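Local coordinates for DotU family type IV/VI secretion system protein (Acinetobacter baumannii, PDB 6Y4R) that forms the cytoplasmic domain of TssL, a key component of the type VI secretion system, and probably helps to build its membrane-associated complex, at residues R40-A45 with D53-A58; D10-I15 with L129-Q134. One frame throughout, in Å; residues are numbered along the deposited sequence.

Contact 1: residues R40-A45 with D53-A58; sequences RFEQQA and DDIHDA
I55 is the first residue of 53-58 to meet 40-45, and it does so within an antiparallel helical hairpin: helices 27-47 and 52-71 are joined by a short connection, and their segments run at 161° with axes 10.3 Å apart. Side chains must bridge that gap, and I55 does so with both branches. With CG1 set beside its own backbone N (chi1 -70°), CG1 comes to 3.5 Å from A45 CB, while the CG2 methyl, on the other branch, lies 3.7 Å from E42 CG. The extended E42 chain crosses I55 at about a right angle. Its methylenes thus serve as apolar surface, whereas OE1 goes on to a salt bridge with K59, so the carboxylate is paired with the facing helix while the methylenes pack on I55. D57 follows on another side of helix 52-71, where it and D54 each form a salt bridge with R118, in the loop just ahead of helix 119-130. A58 then closes the interface, with V124 of helix 119-130 also against its methyl. F41 reaches across to it with CG roughly anti to the backbone N (chi1 157°), and the F41 side chain also touches L4 and L7 of helix 4-7. Two neighbouring ring atoms meet different partners: F41 CE1 is 3.9 Å from the carbonyl O of I55, and F41 CZ is 3.5 Å from A58 CB.

Contact 2: residues D10-I15 with L129-Q134; sequences DGFYLI and LLLGFQ
The carbonyl O of L129 accepts the backbone N of G132 at 3.3 Å, a bond of the helix end that carries L131, the residue meeting F12 and I15. This is a Schellman motif: helix 119-130 stops, L131 leaves helical geometry, and G132 takes a positive phi of 106° that lets the chain turn away, while F133 N returns to the carbonyl of the residue just before L129. The contact illustrates how the residue just past a helix end can be buried against another helix, here helix 9-19. L131 does the work with a single methyl. Its CG stands beside the backbone N and CD1 continues the chain fully extended (chi2 -178°), which carries that methyl outward to F12 CD1 at 3.8 Å. The two side chains cross at about a right angle, and the methyl approaches the ring obliquely, with F12 CG 4.2 Å from L131 CD1. I15, one helical turn along, adds a looser touch, its CG2 being 4.3 Å from the same L131 CD1. Further side chains pack on the same residues: Y127 meets the F12 ring edge-to-face, and I15 also rests on F62 and I66 of helix 52-71. Across the interface the chemistry is purely apolar, which implies that the contact probably rests on apolar burial and loose van der Waals packing, while the backbone bonds of the Schellman turn satisfy the carbonyls of L129 and the residue before it.

Contacts 1 and 2 lie at different distances from the centre of one all-helical domain, with centres about 12 Å and 6 Å respectively from the centre of the chain. Their own centres are about 16 Å apart and their nearest atoms about 6 Å, so they do not touch directly. They are connected through shared helices instead. Helix 52-71 supplies one side of contact 1 and, further along, packs on the 10-15 segment; helix 119-130 lies against the 53-58 segment and ends in contact 2. In sequence the relation is nested: the local hairpin of contact 1 falls wholly inside the long loop that contact 2 closes.

Contact 1: residues R40-A45 with D53-A58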
# COMPACT_ATOMS: atom_id res chain seq x y z
N ARG A 40 -0.60 13.20 -7.85
CA ARG A 40 -1.93 13.20 -8.48
C ARG A 40 -3.00 12.73 -7.50
O ARG A 40 -4.05 13.36 -7.36
CB ARG A 40 -1.97 12.28 -9.70
CG ARG A 40 -1.02 12.63 -10.78
CD ARG A 40 -1.72 12.96 -12.06
NE ARG A 40 -0.71 13.25 -13.08
CZ ARG A 40 -0.93 13.98 -14.16
NH1 ARG A 40 -2.12 14.53 -14.38
NH2 ARG A 40 0.06 14.18 -15.03
N PHE A 41 -2.76 11.58 -6.86
CA PHE A 41 -3.70 11.05 -5.89
C PHE A 41 -3.95 12.01 -4.76
O PHE A 41 -5.09 12.13 -4.29
CB PHE A 41 -3.19 9.71 -5.34
CG PHE A 41 -3.75 9.34 -4.00
CD1 PHE A 41 -2.90 9.19 -2.93
CD2 PHE A 41 -5.09 9.08 -3.81
CE1 PHE A 41 -3.39 8.83 -1.68
CE2 PHE A 41 -5.58 8.72 -2.54
CZ PHE A 41 -4.73 8.59 -1.50
N GLU A 42 -2.94 12.75 -4.34
CA GLU A 42 -3.13 13.64 -3.20
C GLU A 42 -3.91 14.88 -3.61
O GLU A 42 -4.97 15.16 -3.06
CB GLU A 42 -1.76 13.94 -2.60
CG GLU A 42 -1.69 14.84 -1.41
CD GLU A 42 -0.40 14.55 -0.68
OE1 GLU A 42 0.03 13.37 -0.73
OE2 GLU A 42 0.19 15.46 -0.06
N GLN A 43 -3.43 15.59 -4.64
CA GLN A 43 -4.18 16.70 -5.23
C GLN A 43 -5.65 16.36 -5.49
O GLN A 43 -6.53 17.18 -5.22
CB GLN A 43 -3.50 17.14 -6.54
CG GLN A 43 -4.44 17.55 -7.65
CD GLN A 43 -3.77 17.58 -9.01
OE1 GLN A 43 -2.70 16.99 -9.21
NE2 GLN A 43 -4.40 18.27 -9.95
N GLN A 44 -5.93 15.16 -6.00
CA GLN A 44 -7.32 14.79 -6.28
C GLN A 44 -8.08 14.45 -5.01
O GLN A 44 -9.26 14.79 -4.88
CB GLN A 44 -7.37 13.61 -7.26
CG GLN A 44 -6.92 13.92 -8.67
CD GLN A 44 -7.20 12.76 -9.61
OE1 GLN A 44 -7.47 11.64 -9.16
NE2 GLN A 44 -7.19 13.04 -10.92
N ALA A 45 -7.43 13.76 -4.07
CA ALA A 45 -8.11 13.43 -2.82
C ALA A 45 -8.33 14.67 -1.96
O ALA A 45 -9.34 14.76 -1.26
CB ALA A 45 -7.32 12.38 -2.04
N ASP A 53 -5.54 13.06 7.20
CA ASP A 53 -5.05 11.78 7.70
C ASP A 53 -5.41 10.63 6.76
O ASP A 53 -4.59 9.71 6.57
CB ASP A 53 -5.59 11.49 9.10
CG ASP A 53 -5.41 12.66 10.05
OD1 ASP A 53 -4.36 12.72 10.72
OD2 ASP A 53 -6.32 13.51 10.13
N ASP A 54 -6.60 10.67 6.14
CA ASP A 54 -6.95 9.64 5.16
C ASP A 54 -5.99 9.65 3.98
O ASP A 54 -5.48 8.60 3.58
CB ASP A 54 -8.40 9.81 4.66
CG ASP A 54 -9.46 9.29 5.65
OD1 ASP A 54 -9.09 8.87 6.78
OD2 ASP A 54 -10.66 9.25 5.28
N ILE A 55 -5.68 10.84 3.46
CA ILE A 55 -4.73 10.95 2.35
C ILE A 55 -3.37 10.43 2.77
O ILE A 55 -2.72 9.65 2.05
CB ILE A 55 -4.64 12.42 1.86
CG1 ILE A 55 -5.91 12.89 1.15
CG2 ILE A 55 -3.40 12.61 0.95
CD1 ILE A 55 -6.14 14.39 1.31
N HIS A 56 -2.91 10.87 3.95
CA HIS A 56 -1.60 10.48 4.47
C HIS A 56 -1.51 8.97 4.64
O HIS A 56 -0.51 8.35 4.28
CB HIS A 56 -1.36 11.20 5.81
CG HIS A 56 -0.10 10.83 6.53
ND1 HIS A 56 1.09 11.51 6.34
CD2 HIS A 56 0.17 9.85 7.42
CE1 HIS A 56 2.03 10.97 7.11
NE2 HIS A 56 1.50 9.95 7.77
N ASP A 57 -2.57 8.35 5.20
CA ASP A 57 -2.49 6.92 5.50
C ASP A 57 -2.71 6.05 4.28
O ASP A 57 -2.16 4.95 4.23
CB ASP A 57 -3.48 6.53 6.60
CG ASP A 57 -3.12 7.13 7.95
OD1 ASP A 57 -4.02 7.29 8.82
OD2 ASP A 57 -1.92 7.44 8.15
N ALA A 58 -3.49 6.51 3.29
CA ALA A 58 -3.61 5.75 2.05
C ALA A 58 -2.29 5.74 1.29
O ALA A 58 -1.82 4.68 0.84
CB ALA A 58 -4.73 6.34 1.19

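Contact 2: residues D10-I15 with L129-Q134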
# COMPACT_ATOMS: atom_id res chain seq x y z
N ASP A 10 -4.86 3.77 -10.60
CA ASP A 10 -3.70 3.73 -11.50
C ASP A 10 -2.47 3.17 -10.80
O ASP A 10 -1.69 2.42 -11.41
CB ASP A 10 -3.40 5.13 -12.04
CG ASP A 10 -4.38 5.58 -13.13
OD1 ASP A 10 -5.16 4.74 -13.66
OD2 ASP A 10 -4.36 6.78 -13.49
N GLY A 11 -2.27 3.51 -9.52
CA GLY A 11 -1.12 3.01 -8.78
C GLY A 11 -1.20 1.52 -8.47
O GLY A 11 -0.20 0.80 -8.56
N PHE A 12 -2.39 1.05 -8.06
CA PHE A 12 -2.57 -0.36 -7.73
C PHE A 12 -2.38 -1.26 -8.95
O PHE A 12 -2.02 -2.43 -8.80
CB PHE A 12 -3.96 -0.61 -7.13
CG PHE A 12 -4.10 -0.19 -5.70
CD1 PHE A 12 -3.12 -0.51 -4.77
CD2 PHE A 12 -5.22 0.50 -5.26
CE1 PHE A 12 -3.23 -0.13 -3.42
CE2 PHE A 12 -5.35 0.89 -3.90
CZ PHE A 12 -4.35 0.57 -2.99
N TYR A 13 -2.64 -0.75 -10.16
CA TYR A 13 -2.45 -1.57 -11.36
C TYR A 13 -0.99 -1.92 -11.58
O TYR A 13 -0.68 -2.99 -12.13
CB TYR A 13 -2.95 -0.87 -12.61
CG TYR A 13 -2.68 -1.67 -13.88
CD1 TYR A 13 -3.17 -2.97 -14.02
CD2 TYR A 13 -1.92 -1.14 -14.94
CE1 TYR A 13 -2.93 -3.71 -15.19
CE2 TYR A 13 -1.67 -1.87 -16.10
CZ TYR A 13 -2.17 -3.15 -16.23
OH TYR A 13 -1.87 -3.79 -17.41
N LEU A 14 -0.09 -1.01 -11.21
CA LEU A 14 1.35 -1.23 -11.34
C LEU A 14 1.87 -2.15 -10.24
O LEU A 14 2.86 -2.86 -10.45
CB LEU A 14 2.09 0.11 -11.30
CG LEU A 14 1.69 1.26 -12.24
CD1 LEU A 14 2.46 2.51 -11.88
CD2 LEU A 14 1.92 0.92 -13.69
N ILE A 15 1.19 -2.17 -9.07
CA ILE A 15 1.41 -3.21 -8.07
C ILE A 15 1.03 -4.57 -8.63
O ILE A 15 1.70 -5.58 -8.38
CB ILE A 15 0.57 -2.95 -6.81
CG1 ILE A 15 0.82 -1.57 -6.19
CG2 ILE A 15 0.83 -4.07 -5.80
CD1 ILE A 15 1.91 -1.54 -5.24
N LEU A 129 -3.72 -5.49 1.83
CA LEU A 129 -3.58 -6.84 2.35
C LEU A 129 -4.00 -7.90 1.32
O LEU A 129 -3.31 -8.92 1.18
CB LEU A 129 -4.37 -7.00 3.66
CG LEU A 129 -3.85 -6.19 4.86
CD1 LEU A 129 -4.87 -6.04 5.98
CD2 LEU A 129 -2.58 -6.84 5.40
N LEU A 130 -5.08 -7.66 0.55
CA LEU A 130 -5.45 -8.63 -0.51
C LEU A 130 -4.45 -8.65 -1.67
O LEU A 130 -4.37 -9.68 -2.36
CB LEU A 130 -6.85 -8.39 -1.10
CG LEU A 130 -8.14 -8.25 -0.30
CD1 LEU A 130 -9.28 -7.70 -1.18
CD2 LEU A 130 -8.48 -9.62 0.22
N LEU A 131 -3.69 -7.57 -1.90
CA LEU A 131 -2.68 -7.58 -2.95
C LEU A 131 -1.29 -8.00 -2.44
O LEU A 131 -0.28 -7.67 -3.07
CB LEU A 131 -2.58 -6.23 -3.65
CG LEU A 131 -3.82 -5.59 -4.27
CD1 LEU A 131 -3.42 -4.25 -4.96
CD2 LEU A 131 -4.50 -6.55 -5.25
N GLY A 132 -1.23 -8.71 -1.31
CA GLY A 132 -0.06 -9.48 -0.94
C GLY A 132 0.79 -8.90 0.16
O GLY A 132 1.77 -9.54 0.56
N PHE A 133 0.43 -7.74 0.71
CA PHE A 133 1.22 -7.16 1.77
C PHE A 133 1.12 -8.03 3.02
O PHE A 133 0.03 -8.38 3.46
CB PHE A 133 0.76 -5.74 2.08
CG PHE A 133 1.54 -5.09 3.20
CD1 PHE A 133 2.68 -4.33 2.94
CD2 PHE A 133 1.16 -5.26 4.52
CE1 PHE A 133 3.41 -3.74 3.97
CE2 PHE A 133 1.90 -4.67 5.55
CZ PHE A 133 3.01 -3.92 5.27
N GLN A 134 2.28 -8.41 3.55
CA GLN A 134 2.40 -9.21 4.76
C GLN A 134 3.03 -8.46 5.93
O GLN A 134 2.58 -8.61 7.07
CB GLN A 134 3.23 -10.45 4.47
CG GLN A 134 2.76 -11.16 3.26
CD GLN A 134 3.26 -12.56 3.22
OE1 GLN A 134 2.58 -13.43 2.68
NE2 GLN A 134 4.47 -12.79 3.73